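Local structure of DyP-type peroxidase (Thermobifida cellulosilytica, 4GS1) at residues 22-27 against 194-199; 27-32 against 154-159; 46-51 against 104-109; 90-95 against 161-166; 273-278 against 283-288. The protein probably uses its haem iron to reduce hydrogen peroxide while oxidising dyes and other substrates, as dye-decolourising peroxidases do. All blocks are in the same frame, centred on the assembly; numbering follows the deposited sequence.

From the N terminus, helix 21-30 takes part in the two longest of the loops these contacts close. Contact 1 closes a loop of more than 160 residues by laying this helix on the turn after strand 176-185; contact 2, nested inside it, sets the helix's last turn against the link between strand 149-155 and helix 158-172. Contact 3 nests within both and joins the starts of strands 50-58 and 106-111, with the salt bridge Asp27-Arg46 tying it to the helix. Contact 4, from the end of helix 66-90 to helix 158-172, crosses contacts 2 and 3 along the chain. Contact 5 comes later, a short loop closed near the haem of the C-terminal half.

Contact 1: 22-27 against 194-199; sequences DAQRLD and DPDATP
Gln24 and Arg25, neighbours on the N-terminal helix, take the ring of Pro195 against their side chains. Gln24 is the one to follow outward. Its CB touches the ring first, 3.9 Å from Pro195 CG. With CG anti to the carbonyl carbon (chi1 -76°) and the chain extended from there, the middle of the side chain stands off from the ring, and the amide nitrogen comes back to it, Gln24 NE2 4.1 Å from Pro195 CD. The same nitrogen comes within 3.4 Å of Asp196 OD2, but the angle is too poor for a hydrogen bond, although amide and carboxylate planes are tilted only 27° apart. The approach is polar and loose, at the edge of the contact.

Arg25 touches the ring through its CG, 3.7 Å from Pro195 CG. Beyond that its chain runs straight to the guanidinium, which hydrogen-bonds the carbonyls of Ala192 and Gln193 just before the turn and makes a long salt bridge from NH1 to Asp22 OD1, 3.5 Å. The proline is presented by a type I turn from Asp194 to Ala197. An Asx turn lies within it: Asp196 N donates to Asp194 OD1 over 2.9 Å, reaching that oxygen from above the carboxylate plane.

This is surface packing, placing helix 21-30 on the loop that leaves strand 176-185 on its way to helix 217-223, while the same helix, through Asp22, Arg25 and Leu26, packs on Leu26 of the second subunit.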
# COMPACT_ATOMS: atom_id res chain seq x y z
N ASP B 22 6.73 -22.44 10.90
CA ASP B 22 7.65 -21.74 10.00
C ASP B 22 7.30 -22.01 8.54
O ASP B 22 7.30 -21.08 7.73
CB ASP B 22 9.10 -22.13 10.30
CG ASP B 22 9.62 -21.55 11.61
OD1 ASP B 22 9.04 -20.55 12.09
OD2 ASP B 22 10.61 -22.08 12.15
N ALA B 23 7.00 -23.25 8.20
CA ALA B 23 6.57 -23.57 6.84
C ALA B 23 5.21 -22.94 6.54
O ALA B 23 4.97 -22.47 5.42
CB ALA B 23 6.53 -25.07 6.62
N GLN B 24 4.32 -22.93 7.53
CA GLN B 24 3.04 -22.23 7.38
C GLN B 24 3.24 -20.75 7.11
O GLN B 24 2.53 -20.16 6.28
CB GLN B 24 2.19 -22.38 8.64
CG GLN B 24 1.53 -23.71 8.84
CD GLN B 24 0.77 -23.78 10.15
OE1 GLN B 24 1.15 -24.50 11.06
NE2 GLN B 24 -0.31 -23.00 10.25
N ARG B 25 4.19 -20.13 7.81
CA ARG B 25 4.44 -18.70 7.64
C ARG B 25 5.03 -18.39 6.27
O ARG B 25 4.85 -17.29 5.74
CB ARG B 25 5.35 -18.15 8.75
CG ARG B 25 4.68 -18.14 10.12
CD ARG B 25 5.56 -17.53 11.22
NE ARG B 25 4.87 -17.65 12.51
CZ ARG B 25 5.42 -18.11 13.62
NH1 ARG B 25 6.70 -18.47 13.64
NH2 ARG B 25 4.69 -18.20 14.73
N LEU B 26 5.74 -19.35 5.68
CA LEU B 26 6.36 -19.14 4.37
C LEU B 26 5.49 -19.60 3.20
O LEU B 26 5.78 -19.29 2.04
CB LEU B 26 7.73 -19.83 4.30
CG LEU B 26 8.86 -19.12 5.02
CD1 LEU B 26 10.15 -19.91 4.89
CD2 LEU B 26 9.05 -17.72 4.46
N ASP B 27 4.41 -20.33 3.50
CA ASP B 27 3.65 -21.03 2.46
C ASP B 27 2.99 -20.10 1.44
O ASP B 27 3.02 -20.38 0.24
CB ASP B 27 2.60 -21.96 3.07
CG ASP B 27 2.11 -23.00 2.09
OD1 ASP B 27 2.95 -23.57 1.37
OD2 ASP B 27 0.89 -23.25 2.04
N ASP B 194 0.00 -16.99 14.14
CA ASP B 194 -0.77 -18.12 13.62
C ASP B 194 -1.33 -17.76 12.25
O ASP B 194 -2.31 -17.02 12.16
CB ASP B 194 -1.92 -18.45 14.59
CG ASP B 194 -2.77 -19.62 14.12
OD1 ASP B 194 -2.50 -20.18 13.03
OD2 ASP B 194 -3.71 -20.00 14.84
N PRO B 195 -0.71 -18.27 11.18
CA PRO B 195 -1.15 -17.92 9.82
C PRO B 195 -2.58 -18.36 9.50
O PRO B 195 -3.13 -17.90 8.50
CB PRO B 195 -0.15 -18.66 8.92
CG PRO B 195 1.07 -18.84 9.78
CD PRO B 195 0.53 -19.07 11.17
N ASP B 196 -3.17 -19.23 10.32
CA ASP B 196 -4.56 -19.64 10.12
C ASP B 196 -5.58 -18.76 10.86
O ASP B 196 -6.78 -18.91 10.66
CB ASP B 196 -4.76 -21.10 10.56
CG ASP B 196 -4.00 -22.09 9.69
OD1 ASP B 196 -3.74 -21.76 8.51
OD2 ASP B 196 -3.68 -23.19 10.17
N ALA B 197 -5.10 -17.86 11.72
CA ALA B 197 -6.00 -16.97 12.47
C ALA B 197 -6.75 -16.04 11.53
O ALA B 197 -6.21 -15.61 10.51
CB ALA B 197 -5.22 -16.16 13.49
N THR B 198 -7.99 -15.71 11.85
CA THR B 198 -8.68 -14.80 10.92
C THR B 198 -8.14 -13.37 11.05
O THR B 198 -7.75 -12.95 12.15
CB THR B 198 -10.23 -14.97 10.92
OG1 THR B 198 -10.87 -13.73 11.20
CG2 THR B 198 -10.65 -16.03 11.91
N PRO B 199 -8.05 -12.65 9.92
CA PRO B 199 -7.41 -11.33 9.89
C PRO B 199 -8.23 -10.27 10.62
O PRO B 199 -9.45 -10.44 10.78
CB PRO B 199 -7.37 -10.99 8.40
CG PRO B 199 -7.48 -12.33 7.69
CD PRO B 199 -8.40 -13.12 8.57

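Contact 2: 27-32 against 154-159; sequences DMARRR and GAEDPM
Glu156 meets Met28 and Ala29 just where its segment changes from strand to helix. Gly154 and Ala155 are the last residues of strand 149-155, in backbone hydrogen bonds with Met106 and Phe50, and they deliver Glu156 to the N-terminal helix.

Glu156 carries the whole contact. Its CB packs 3.6 Å from Met28 O. CG stands anti to the backbone N (chi1 -173°) and lies 3.7 Å from Ala29 N, with the methyl of Ala29 a little farther off. A bend at chi2 then turns the carboxylate so that Met28 CB sits squarely over its face, 3.5 Å from Glu156 CD. The methionine chain crosses it at about a right angle, its CE 4.0 Å from Glu156 OE1. Next, Asp157 caps helix 158-172: its OD2 accepts from Met159 N at 2.9 Å and also from Val160 N, while its OD1 accepts from Thr188 N of the second subunit. Pro158 and Met159 begin the helix.

The chemistry is that of a buried acid under an apolar lid. Methionine carbons cover one face of the carboxylate and the oxygens are satisfied by backbone N-H groups, OE1 by Ala49 and OE2 by Ala189. That would be consistent with a charged carboxylate, held between the chain at Ala49, ahead of strand 50-58, and at Ala189, after strand 176-185.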
# COMPACT_ATOMS: atom_id res chain seq x y z
N ASP B 27 4.41 -20.33 3.50
CA ASP B 27 3.65 -21.03 2.46
C ASP B 27 2.99 -20.10 1.44
O ASP B 27 3.02 -20.38 0.24
CB ASP B 27 2.60 -21.96 3.07
CG ASP B 27 2.11 -23.00 2.09
OD1 ASP B 27 2.95 -23.57 1.37
OD2 ASP B 27 0.89 -23.25 2.04
N MET B 28 2.37 -19.01 1.89
CA MET B 28 1.66 -18.14 0.97
C MET B 28 2.61 -17.44 -0.00
O MET B 28 2.28 -17.22 -1.17
CB MET B 28 0.79 -17.12 1.72
CG MET B 28 -0.44 -17.72 2.40
SD MET B 28 -1.59 -18.49 1.24
CE MET B 28 -2.23 -17.05 0.38
N ALA B 29 3.81 -17.11 0.47
CA ALA B 29 4.79 -16.44 -0.37
C ALA B 29 5.40 -17.41 -1.36
O ALA B 29 5.78 -17.03 -2.47
CB ALA B 29 5.87 -15.80 0.49
N ARG B 30 5.48 -18.68 -0.96
CA ARG B 30 6.21 -19.69 -1.73
C ARG B 30 5.40 -20.35 -2.85
O ARG B 30 5.93 -20.66 -3.92
CB ARG B 30 6.75 -20.76 -0.76
CG ARG B 30 7.02 -22.11 -1.40
CD ARG B 30 7.34 -23.19 -0.36
NE ARG B 30 6.14 -23.75 0.27
CZ ARG B 30 5.33 -24.63 -0.32
NH1 ARG B 30 5.56 -25.03 -1.56
NH2 ARG B 30 4.27 -25.09 0.34
N ARG B 31 4.11 -20.56 -2.61
CA ARG B 31 3.28 -21.38 -3.49
C ARG B 31 2.66 -20.62 -4.65
O ARG B 31 2.50 -19.40 -4.59
CB ARG B 31 2.15 -22.02 -2.68
CG ARG B 31 1.15 -20.98 -2.19
CD ARG B 31 0.16 -21.55 -1.18
NE ARG B 31 -1.06 -22.05 -1.81
CZ ARG B 31 -2.05 -21.27 -2.24
NH1 ARG B 31 -1.97 -19.95 -2.14
NH2 ARG B 31 -3.12 -21.82 -2.79
N ARG B 32 2.27 -21.36 -5.70
CA ARG B 32 1.42 -20.81 -6.75
C ARG B 32 -0.03 -20.90 -6.31
O ARG B 32 -0.40 -21.80 -5.57
CB ARG B 32 1.59 -21.60 -8.05
CG ARG B 32 3.03 -21.74 -8.51
CD ARG B 32 3.21 -21.17 -9.91
NE ARG B 32 4.62 -21.19 -10.32
CZ ARG B 32 5.33 -20.11 -10.64
NH1 ARG B 32 4.78 -18.90 -10.62
NH2 ARG B 32 6.61 -20.24 -10.99
N GLY B 154 -4.37 -10.32 -6.95
CA GLY B 154 -3.94 -10.53 -5.58
C GLY B 154 -2.61 -11.24 -5.53
O GLY B 154 -2.29 -12.03 -6.40
N ALA B 155 -1.83 -10.96 -4.49
CA ALA B 155 -0.57 -11.66 -4.28
C ALA B 155 -0.11 -11.49 -2.85
O ALA B 155 -0.57 -10.58 -2.16
CB ALA B 155 0.50 -11.16 -5.24
N GLU B 156 0.79 -12.35 -2.40
CA GLU B 156 1.30 -12.28 -1.03
C GLU B 156 2.45 -11.27 -0.94
O GLU B 156 2.94 -10.98 0.15
CB GLU B 156 1.76 -13.67 -0.58
CG GLU B 156 2.17 -13.81 0.90
CD GLU B 156 1.01 -13.68 1.88
OE1 GLU B 156 -0.17 -13.76 1.46
OE2 GLU B 156 1.28 -13.51 3.09
N ASP B 157 2.85 -10.71 -2.08
CA ASP B 157 3.96 -9.75 -2.11
C ASP B 157 3.58 -8.53 -2.95
O ASP B 157 3.01 -8.69 -4.03
CB ASP B 157 5.22 -10.41 -2.68
CG ASP B 157 6.40 -9.48 -2.67
OD1 ASP B 157 7.12 -9.43 -1.65
OD2 ASP B 157 6.60 -8.77 -3.68
N PRO B 158 3.88 -7.31 -2.46
CA PRO B 158 3.42 -6.11 -3.16
C PRO B 158 4.16 -5.83 -4.47
O PRO B 158 3.60 -5.16 -5.34
CB PRO B 158 3.68 -4.99 -2.13
CG PRO B 158 4.87 -5.51 -1.34
CD PRO B 158 4.58 -6.98 -1.20
N MET B 159 5.39 -6.30 -4.60
CA MET B 159 6.14 -6.10 -5.84
C MET B 159 5.67 -7.07 -6.93
O MET B 159 5.51 -6.70 -8.10
CB MET B 159 7.64 -6.22 -5.59
CG MET B 159 8.49 -5.87 -6.78
SD MET B 159 8.21 -4.16 -7.29
CE MET B 159 9.90 -3.73 -7.74

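Contact 3: 46-51 against 104-109; sequences RAPAFV and SLMVTI
Two strand entrances of the ferredoxin-like N-terminal half meet here, the proline just ahead of strand 50-58 against the first residue of strand 106-111. Pro48 and Met106 reach toward each other, and the ring's outer carbons do the touching. Met106 SD lies 3.7 Å from Pro48 CD, and its methyl CE is 3.8 Å from Pro48 CG. The methionine gets there with CG set between the backbone N and the carbonyl carbon (chi1 49°) and a bend at chi3 that lays CE alongside the ring, 4.2 Å from Arg46 O. The same Pro48 CG also rests 3.7 Å from Ser104 O. Ser104 CB is 4.2 Å from Pro48 CG, while its hydroxyl bonds to Met28 O. Arg320, on strand 318-328, packs on both Pro48 and Met106. With alanine in place of Met106 the outer carbons of the Pro48 ring are likely to lose their sulfur and methyl neighbours, opening a gap beside Arg320.

The strands themselves are not paired, because strand 149-155 runs between them and bonds to both, through Gly154 with Met106 and Ala155 with Phe50. That order, first and second strands separated by the third, is typical of the antiparallel ferredoxin-like sheet.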
# COMPACT_ATOMS: atom_id res chain seq x y z
N ARG B 46 -7.18 -19.81 0.49
CA ARG B 46 -6.55 -18.80 1.33
C ARG B 46 -6.38 -17.51 0.54
O ARG B 46 -5.94 -17.53 -0.61
CB ARG B 46 -5.19 -19.28 1.85
CG ARG B 46 -5.30 -20.21 3.06
CD ARG B 46 -3.93 -20.74 3.46
NE ARG B 46 -3.38 -21.62 2.43
CZ ARG B 46 -2.12 -22.05 2.41
NH1 ARG B 46 -1.27 -21.68 3.36
NH2 ARG B 46 -1.71 -22.84 1.43
N ALA B 47 -6.73 -16.38 1.15
CA ALA B 47 -6.57 -15.09 0.47
C ALA B 47 -5.16 -14.54 0.67
O ALA B 47 -4.64 -14.56 1.78
CB ALA B 47 -7.60 -14.10 0.99
N PRO B 48 -4.54 -14.05 -0.42
CA PRO B 48 -3.20 -13.44 -0.30
C PRO B 48 -3.26 -12.14 0.49
O PRO B 48 -4.34 -11.56 0.63
CB PRO B 48 -2.82 -13.14 -1.76
CG PRO B 48 -3.66 -14.07 -2.59
CD PRO B 48 -4.96 -14.21 -1.83
N ALA B 49 -2.12 -11.68 0.98
CA ALA B 49 -2.09 -10.51 1.86
C ALA B 49 -2.38 -9.19 1.15
O ALA B 49 -2.75 -8.22 1.81
CB ALA B 49 -0.75 -10.43 2.61
N PHE B 50 -2.20 -9.14 -0.17
CA PHE B 50 -2.38 -7.88 -0.91
C PHE B 50 -3.37 -8.02 -2.05
O PHE B 50 -3.47 -9.09 -2.66
CB PHE B 50 -1.03 -7.37 -1.44
CG PHE B 50 -0.02 -7.16 -0.35
CD1 PHE B 50 0.02 -5.97 0.35
CD2 PHE B 50 0.86 -8.18 0.01
CE1 PHE B 50 0.92 -5.78 1.39
CE2 PHE B 50 1.76 -8.00 1.05
CZ PHE B 50 1.79 -6.79 1.74
N VAL B 51 -4.09 -6.93 -2.34
CA VAL B 51 -5.03 -6.91 -3.46
C VAL B 51 -4.95 -5.57 -4.19
O VAL B 51 -4.61 -4.55 -3.60
CB VAL B 51 -6.50 -7.16 -3.00
CG1 VAL B 51 -7.11 -5.90 -2.36
CG2 VAL B 51 -7.37 -7.63 -4.17
N SER B 104 1.50 -16.66 -4.52
CA SER B 104 0.05 -16.91 -4.62
C SER B 104 -0.66 -15.96 -5.58
O SER B 104 -1.82 -15.60 -5.35
CB SER B 104 -0.62 -16.83 -3.24
OG SER B 104 -0.14 -17.87 -2.39
N LEU B 105 0.03 -15.54 -6.64
CA LEU B 105 -0.52 -14.56 -7.58
C LEU B 105 -1.78 -15.09 -8.24
O LEU B 105 -1.79 -16.19 -8.78
CB LEU B 105 0.52 -14.20 -8.64
CG LEU B 105 0.06 -13.27 -9.76
CD1 LEU B 105 -0.42 -11.94 -9.17
CD2 LEU B 105 1.21 -13.04 -10.74
N MET B 106 -2.85 -14.30 -8.18
CA MET B 106 -4.14 -14.72 -8.73
C MET B 106 -4.86 -13.55 -9.39
O MET B 106 -4.79 -12.42 -8.90
CB MET B 106 -5.01 -15.35 -7.64
CG MET B 106 -5.12 -14.52 -6.36
SD MET B 106 -6.20 -15.30 -5.11
CE MET B 106 -5.27 -16.76 -4.68
N VAL B 107 -5.56 -13.84 -10.49
CA VAL B 107 -6.27 -12.84 -11.28
C VAL B 107 -7.74 -13.24 -11.45
O VAL B 107 -8.03 -14.37 -11.87
CB VAL B 107 -5.62 -12.67 -12.69
CG1 VAL B 107 -6.34 -11.58 -13.48
CG2 VAL B 107 -4.14 -12.33 -12.56
N THR B 108 -8.65 -12.32 -11.12
CA THR B 108 -10.09 -12.51 -11.29
C THR B 108 -10.61 -11.52 -12.31
O THR B 108 -10.25 -10.34 -12.27
CB THR B 108 -10.83 -12.21 -9.97
OG1 THR B 108 -10.12 -12.77 -8.87
CG2 THR B 108 -12.26 -12.78 -10.02
N ILE B 109 -11.48 -11.97 -13.22
CA ILE B 109 -12.00 -11.12 -14.28
C ILE B 109 -13.52 -10.95 -14.17
O ILE B 109 -14.26 -11.94 -14.11
CB ILE B 109 -11.65 -11.69 -15.69
CG1 ILE B 109 -10.13 -11.85 -15.85
CG2 ILE B 109 -12.20 -10.81 -16.78
CD1 ILE B 109 -9.74 -12.65 -17.12

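Contact 4: 90-95 against 161-166; sequences DGPEGA and LAAAVD
As the chain leaves helix 66-90, Gly91 takes a positive phi (80°) and swings the backbone past helix 158-172, bringing the CA atoms of Pro92 and Ala164 to 5.4 Å. Any side chain at Gly91 would run into the preceding carbonyl oxygen, so the bend calls for glycine.

Pro92 carries its side of the contact. Its ring points at the helix, and its CB and CG settle against two successive alanines: Pro92 CB is 3.8 Å from Ala163 CB, and Pro92 CG is 4.2 Å from Ala164 CB. Pro92 CG also lies 3.9 Å from Ala164 N, so the ring comes down close to the helix backbone itself, which such short side chains permit. Between the side chains the packing is apolar.

In the ferredoxin-like arrangement the two helices, 66-90 and 158-172, cover one face of the antiparallel sheet, and Val107 on strand 106-111 touches both of them, through Ala84 and Leu168. Pro92 packs on Leu105 as well, and Ala164 on Leu105 and Val153, which carries the apolar layer down toward the sheet.

Farther along the loop the backbone N of Glu93 donates to the side chain of Glu167, one helical turn beyond Ala163. The helix has other company past this face: Asp166 forms a salt bridge with Arg334 of the second subunit, and Ala162 packs on Phe185 of that subunit.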
# COMPACT_ATOMS: atom_id res chain seq x y z
N ASP B 90 3.67 -18.72 -14.57
CA ASP B 90 5.07 -18.29 -14.63
C ASP B 90 5.40 -17.00 -13.87
O ASP B 90 6.58 -16.64 -13.75
CB ASP B 90 5.50 -18.10 -16.09
CG ASP B 90 5.46 -19.39 -16.89
OD1 ASP B 90 5.25 -19.30 -18.12
OD2 ASP B 90 5.63 -20.47 -16.30
N GLY B 91 4.39 -16.30 -13.38
CA GLY B 91 4.62 -15.00 -12.77
C GLY B 91 4.78 -13.90 -13.80
O GLY B 91 4.73 -14.16 -15.00
N PRO B 92 4.97 -12.65 -13.34
CA PRO B 92 5.08 -11.51 -14.25
C PRO B 92 6.35 -11.52 -15.11
O PRO B 92 7.39 -12.02 -14.68
CB PRO B 92 5.11 -10.30 -13.31
CG PRO B 92 4.41 -10.80 -12.05
CD PRO B 92 4.87 -12.23 -11.93
N GLU B 93 6.25 -10.94 -16.31
CA GLU B 93 7.34 -10.87 -17.28
C GLU B 93 8.50 -9.96 -16.86
O GLU B 93 9.67 -10.30 -17.05
CB GLU B 93 6.78 -10.41 -18.64
CG GLU B 93 7.76 -10.44 -19.81
CD GLU B 93 8.70 -9.24 -19.86
OE1 GLU B 93 8.25 -8.11 -19.60
OE2 GLU B 93 9.90 -9.44 -20.16
N GLY B 94 8.17 -8.80 -16.29
CA GLY B 94 9.16 -7.75 -16.09
C GLY B 94 10.42 -8.07 -15.30
O GLY B 94 10.52 -9.11 -14.65
N ALA B 95 11.40 -7.17 -15.37
CA ALA B 95 12.57 -7.27 -14.51
C ALA B 95 12.19 -6.87 -13.09
O ALA B 95 12.86 -7.25 -12.13
CB ALA B 95 13.70 -6.39 -15.03
N LEU B 161 2.68 -8.19 -7.01
CA LEU B 161 1.38 -7.61 -7.34
C LEU B 161 1.49 -6.42 -8.30
O LEU B 161 0.78 -6.38 -9.30
CB LEU B 161 0.63 -7.19 -6.07
CG LEU B 161 -0.71 -6.48 -6.28
CD1 LEU B 161 -1.66 -7.35 -7.05
CD2 LEU B 161 -1.31 -6.09 -4.92
N ALA B 162 2.37 -5.46 -8.00
CA ALA B 162 2.47 -4.27 -8.84
C ALA B 162 2.92 -4.62 -10.26
O ALA B 162 2.46 -4.01 -11.23
CB ALA B 162 3.41 -3.24 -8.21
N ALA B 163 3.80 -5.60 -10.39
CA ALA B 163 4.27 -6.01 -11.70
C ALA B 163 3.14 -6.64 -12.51
O ALA B 163 3.00 -6.37 -13.70
CB ALA B 163 5.45 -6.98 -11.57
N ALA B 164 2.33 -7.47 -11.86
CA ALA B 164 1.21 -8.11 -12.52
C ALA B 164 0.18 -7.08 -12.97
O ALA B 164 -0.33 -7.14 -14.08
CB ALA B 164 0.55 -9.15 -11.61
N VAL B 165 -0.11 -6.12 -12.09
CA VAL B 165 -1.08 -5.08 -12.40
C VAL B 165 -0.66 -4.24 -13.61
O VAL B 165 -1.46 -4.01 -14.52
CB VAL B 165 -1.29 -4.17 -11.19
CG1 VAL B 165 -2.01 -2.87 -11.60
CG2 VAL B 165 -2.09 -4.91 -10.12
N ASP B 166 0.60 -3.81 -13.64
CA ASP B 166 1.06 -2.97 -14.74
C ASP B 166 1.00 -3.73 -16.06
O ASP B 166 0.62 -3.18 -17.10
CB ASP B 166 2.47 -2.43 -14.46
CG ASP B 166 2.49 -1.39 -13.33
OD1 ASP B 166 1.44 -0.77 -13.08
OD2 ASP B 166 3.56 -1.20 -12.70

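Contact 5: 273-278 against 283-288; sequences GAPLGG and DPVVLT
Pro275 and Asp283 form the tight part of this contact, and a water marks the loose one. The CG corner of the proline ring points between two consecutive carbonyl oxygens of the opposite segment: Pro275 CG is 3.3 Å from Asp283 O and 3.5 Å from Pro284 O. Val285 CG2 comes in under a face of the ring, 3.9 Å from Pro275 CG. The Asp283 side chain crosses the ring at about a right angle, its CB 4.1 Å from Pro275 CD. Its carboxylate then passes Gly278, where OD2 lies 3.9 Å from Gly278 C; with CG anti to the carbonyl carbon (chi1 -74°), that oxygen accepts from the backbone N of both Glu279 and Lys280. A serine in place of Pro275 would probably strip the two carbonyls and Val285 of their apolar cover and let the backbone before the turn swing more freely.

The other side is wetter. Between Leu276 and Val286 the segments do not touch directly; a single water joins them, donating to Leu276 O over 2.8 Å and accepting from Val286 N at 3.0 Å. Gly277 and Val286 lie at the surface there, in contact with crystal neighbours.

The arrangement is an irregular loop that doubles back on itself, turned by a type II beta turn from Pro275 to Gly278 with glycine at its third position, the residue such turns favour. Val285, its side chain about 4 Å from the bound haem and packed on Arg268 and Ile298, brings this part of the loop up to the haem, consistent with a place in the wall of its pocket.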
# COMPACT_ATOMS: atom_id res chain seq x y z
N GLY B 273 -12.61 -12.01 19.94
CA GLY B 273 -13.54 -12.14 18.83
C GLY B 273 -14.81 -12.91 19.18
O GLY B 273 -15.67 -13.13 18.32
N ALA B 274 -14.95 -13.30 20.44
CA ALA B 274 -16.12 -14.05 20.90
C ALA B 274 -17.37 -13.18 20.86
O ALA B 274 -17.28 -11.97 21.08
CB ALA B 274 -15.90 -14.57 22.32
N PRO B 275 -18.54 -13.78 20.61
CA PRO B 275 -19.77 -12.98 20.74
C PRO B 275 -19.88 -12.48 22.18
O PRO B 275 -19.39 -13.16 23.09
CB PRO B 275 -20.89 -14.00 20.47
CG PRO B 275 -20.22 -15.14 19.75
CD PRO B 275 -18.82 -15.19 20.27
N LEU B 276 -20.49 -11.32 22.40
CA LEU B 276 -20.80 -10.92 23.77
C LEU B 276 -21.73 -11.99 24.35
O LEU B 276 -22.76 -12.33 23.75
CB LEU B 276 -21.44 -9.53 23.82
CG LEU B 276 -20.59 -8.39 23.27
CD1 LEU B 276 -21.32 -7.05 23.38
CD2 LEU B 276 -19.25 -8.33 24.00
N GLY B 277 -21.35 -12.52 25.51
CA GLY B 277 -22.08 -13.62 26.12
C GLY B 277 -21.36 -14.95 25.93
O GLY B 277 -21.65 -15.93 26.63
N GLY B 278 -20.42 -14.99 24.99
CA GLY B 278 -19.68 -16.21 24.71
C GLY B 278 -18.24 -16.15 25.19
O GLY B 278 -17.85 -15.19 25.85
N ASP B 283 -17.85 -19.46 18.96
CA ASP B 283 -19.11 -19.73 19.67
C ASP B 283 -20.25 -19.09 18.89
O ASP B 283 -20.06 -18.06 18.25
CB ASP B 283 -19.10 -19.15 21.09
CG ASP B 283 -18.23 -19.95 22.05
OD1 ASP B 283 -17.86 -21.09 21.72
OD2 ASP B 283 -17.92 -19.43 23.15
N PRO B 284 -21.45 -19.68 18.94
CA PRO B 284 -22.57 -19.08 18.20
C PRO B 284 -22.96 -17.73 18.76
O PRO B 284 -22.85 -17.50 19.97
CB PRO B 284 -23.72 -20.08 18.42
CG PRO B 284 -23.36 -20.78 19.71
CD PRO B 284 -21.86 -20.90 19.66
N VAL B 285 -23.39 -16.82 17.89
CA VAL B 285 -23.90 -15.53 18.34
C VAL B 285 -25.32 -15.75 18.86
O VAL B 285 -26.26 -15.95 18.08
CB VAL B 285 -23.89 -14.50 17.20
CG1 VAL B 285 -24.40 -13.15 17.70
CG2 VAL B 285 -22.47 -14.35 16.66
N VAL B 286 -25.47 -15.72 20.18
CA VAL B 286 -26.77 -15.94 20.80
C VAL B 286 -27.51 -14.61 21.00
O VAL B 286 -27.21 -13.84 21.91
CB VAL B 286 -26.66 -16.73 22.10
CG1 VAL B 286 -28.07 -17.00 22.68
CG2 VAL B 286 -25.94 -18.04 21.83
N LEU B 287 -28.49 -14.37 20.14
CA LEU B 287 -29.14 -13.06 20.08
C LEU B 287 -30.26 -12.92 21.09
O LEU B 287 -30.85 -11.85 21.22
CB LEU B 287 -29.64 -12.81 18.66
CG LEU B 287 -28.50 -12.65 17.64
CD1 LEU B 287 -29.05 -12.50 16.24
CD2 LEU B 287 -27.63 -11.45 18.01
N THR B 288 -30.56 -14.00 21.81
CA THR B 288 -31.62 -13.97 22.81
C THR B 288 -31.10 -13.75 24.22
O THR B 288 -31.90 -13.60 25.16
CB THR B 288 -32.41 -15.28 22.82
OG1 THR B 288 -31.49 -16.37 22.93
CG2 THR B 288 -33.21 -15.42 21.53
O HOH W 1 -23.91 -14.51 22.46